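Local atomic coordinates of acid phosphatase (PDB entry 2I33), a protein that probably hydrolyses phosphate monoesters at acidic pH, as a magnesium-binding class C acid phosphatase of the HAD superfamily. Residues I62-D67 / L176-N181. Sequence-based numbering, arbitrary orientation.
With MG (magnesium ion), chain C.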
loop_
_atom_site.group_PDB
_atom_site.type_symbol
_atom_site.label_atom_id
_atom_site.label_comp_id
_atom_site.label_asym_id
_atom_site.label_seq_id
_atom_site.Cartn_x
_atom_site.Cartn_y
_atom_site.Cartn_z
ATOM N N ILE A 62 -5.469 3.748 -21.365
ATOM C CA ILE A 62 -5.078 3.218 -20.070
ATOM C C ILE A 62 -6.072 2.151 -19.670
ATOM O O ILE A 62 -7.205 2.107 -20.173
ATOM C CB ILE A 62 -5.005 4.297 -18.976
ATOM C CG1 ILE A 62 -6.394 4.864 -18.683
ATOM C CG2 ILE A 62 -3.980 5.370 -19.385
ATOM C CD1 ILE A 62 -6.392 5.789 -17.501
ATOM N N VAL A 63 -5.600 1.263 -18.811
ATOM C CA VAL A 63 -6.366 0.154 -18.315
ATOM C C VAL A 63 -6.373 0.223 -16.808
ATOM O O VAL A 63 -5.335 0.436 -16.219
ATOM C CB VAL A 63 -5.720 -1.159 -18.740
ATOM C CG1 VAL A 63 -6.245 -2.326 -17.899
ATOM C CG2 VAL A 63 -5.939 -1.369 -20.224
ATOM N N LEU A 64 -7.544 0.050 -16.229
ATOM C CA LEU A 64 -7.686 -0.037 -14.799
ATOM C C LEU A 64 -8.524 -1.213 -14.388
ATOM O O LEU A 64 -9.540 -1.535 -14.996
ATOM C CB LEU A 64 -8.356 1.201 -14.233
ATOM C CG LEU A 64 -7.787 2.541 -14.679
ATOM C CD1 LEU A 64 -8.573 3.115 -15.858
ATOM C CD2 LEU A 64 -7.795 3.502 -13.525
ATOM N N ASP A 65 -8.112 -1.842 -13.297
ATOM C CA ASP A 65 -8.964 -2.728 -12.582
ATOM C C ASP A 65 -10.068 -1.878 -11.929
ATOM O O ASP A 65 -9.923 -0.665 -11.822
ATOM C CB ASP A 65 -8.082 -3.402 -11.524
ATOM C CG ASP A 65 -8.829 -4.230 -10.597
ATOM O OD1 ASP A 65 -9.603 -5.095 -11.060
ATOM O OD2 ASP A 65 -8.650 -3.962 -9.371
ATOM N N LEU A 66 -11.144 -2.522 -11.456
ATOM C CA LEU A 66 -12.214 -1.785 -10.789
ATOM C C LEU A 66 -12.136 -1.943 -9.297
ATOM O O LEU A 66 -11.899 -0.985 -8.604
ATOM C CB LEU A 66 -13.599 -2.166 -11.282
ATOM C CG LEU A 66 -13.943 -1.607 -12.679
ATOM C CD1 LEU A 66 -15.250 -2.103 -13.143
ATOM C CD2 LEU A 66 -13.966 -0.080 -12.646
ATOM N N ASP A 67 -12.320 -3.160 -8.814
ATOM C CA ASP A 67 -12.483 -3.371 -7.375
ATOM C C ASP A 67 -11.143 -3.158 -6.684
ATOM O O ASP A 67 -10.136 -3.797 -6.984
ATOM C CB ASP A 67 -13.071 -4.753 -7.091
ATOM C CG ASP A 67 -14.453 -4.920 -7.704
ATOM O OD1 ASP A 67 -15.278 -4.014 -7.531
ATOM O OD2 ASP A 67 -14.696 -5.940 -8.412
ATOM N N LEU A 176 -0.459 2.785 -19.589
ATOM C CA LEU A 176 -0.467 2.560 -18.153
ATOM C C LEU A 176 -1.502 1.536 -17.790
ATOM O O LEU A 176 -2.563 1.462 -18.411
ATOM C CB LEU A 176 -0.828 3.847 -17.435
ATOM C CG LEU A 176 0.189 4.987 -17.443
ATOM C CD1 LEU A 176 -0.516 6.241 -16.957
ATOM C CD2 LEU A 176 1.358 4.612 -16.558
ATOM N N PHE A 177 -1.169 0.753 -16.759
ATOM C CA PHE A 177 -2.089 -0.149 -16.096
ATOM C C PHE A 177 -2.174 0.223 -14.644
ATOM O O PHE A 177 -1.157 0.509 -14.033
ATOM C CB PHE A 177 -1.541 -1.564 -16.136
ATOM C CG PHE A 177 -1.396 -2.090 -17.500
ATOM C CD1 PHE A 177 -2.405 -2.842 -18.077
ATOM C CD2 PHE A 177 -0.264 -1.812 -18.242
ATOM C CE1 PHE A 177 -2.280 -3.314 -19.346
ATOM C CE2 PHE A 177 -0.137 -2.289 -19.535
ATOM C CZ PHE A 177 -1.155 -3.057 -20.072
ATOM N N PHE A 178 -3.383 0.180 -14.115
ATOM C CA PHE A 178 -3.657 0.493 -12.708
ATOM C C PHE A 178 -4.284 -0.714 -12.042
ATOM O O PHE A 178 -5.252 -1.266 -12.561
ATOM C CB PHE A 178 -4.628 1.683 -12.575
ATOM C CG PHE A 178 -4.044 2.984 -13.083
ATOM C CD1 PHE A 178 -3.555 3.913 -12.206
ATOM C CD2 PHE A 178 -3.958 3.230 -14.437
ATOM C CE1 PHE A 178 -3.013 5.083 -12.669
ATOM C CE2 PHE A 178 -3.414 4.392 -14.916
ATOM C CZ PHE A 178 -2.937 5.321 -14.023
ATOM N N GLY A 179 -3.791 -1.093 -10.867
ATOM C CA GLY A 179 -4.454 -2.190 -10.175
ATOM C C GLY A 179 -3.952 -2.411 -8.763
ATOM O O GLY A 179 -2.981 -1.816 -8.354
ATOM N N ASP A 180 -4.631 -3.299 -8.053
ATOM C CA ASP A 180 -4.268 -3.652 -6.684
ATOM C C ASP A 180 -3.778 -5.080 -6.573
ATOM O O ASP A 180 -3.418 -5.547 -5.492
ATOM C CB ASP A 180 -5.463 -3.517 -5.751
ATOM C CG ASP A 180 -6.582 -4.487 -6.112
ATOM O OD1 ASP A 180 -7.183 -4.291 -7.195
ATOM O OD2 ASP A 180 -6.835 -5.415 -5.300
ATOM N N ASN A 181 -3.793 -5.777 -7.686
ATOM C CA ASN A 181 -3.462 -7.167 -7.727
ATOM C C ASN A 181 -2.488 -7.320 -8.888
ATOM O O ASN A 181 -2.691 -6.740 -9.948
ATOM C CB ASN A 181 -4.746 -7.934 -8.007
ATOM C CG ASN A 181 -4.563 -9.439 -7.994
ATOM O OD1 ASN A 181 -3.486 -9.985 -8.341
ATOM N ND2 ASN A 181 -5.637 -10.131 -7.630
HETATM MG MG MG C . -8.937 -5.355 -7.844
HETATM O O HOH W 1 -10.609 -6.497 -8.698
HETATM O O HOH W 2 -9.012 -6.406 -6.338
HETATM O O HOH W 3 -7.655 -6.648 -8.933
#
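The Phe178 ring meets the Val63 carbonyl oxygen at its edge, in the ring plane, while Leu64 runs alongside Phe178, its CD2 3.8 Å from Phe178 CB and oblique to the ring, and Ile62 CD1, also oblique, comes to 4.2 Å from Phe178 CE2. On the other sheet face Val63 CB lies obliquely 3.8 Å from Phe177 CD1. Between these two layers of side chains, strands 62-64 and 176-179 run parallel and share three backbone hydrogen bonds, Val63 N to Leu176 O, Phe178 N to Val63 O and Asp65 N to Phe178 O, the last nearly straight at 172°. Beyond the strand ends both segments converge on magnesium, illustrating how HAD enzymes build their active site at strand ends. Asp65 OD2, Asp67 O and Asp180 OD1 each bind the metal at 2.1 Å, and three waters make it six-coordinate. Asp65 CG stands anti to its backbone N (chi1 173°), which sets OD2 on the magnesium; the Asp65 and Asp180 carboxylate planes differ by 29°, and Asp65 OD2 and Asp180 OD1 come within 2.6 Å of each other as ligands of one ion. Thr69 and Lys161 also hold the Asp65 carboxylate, and Asn216 that of Asp180. Strand 59-64 lies between strands 119-125 and 172-179, with helices 31-54 and 106-115 packed on the Ile62 and Leu64 face.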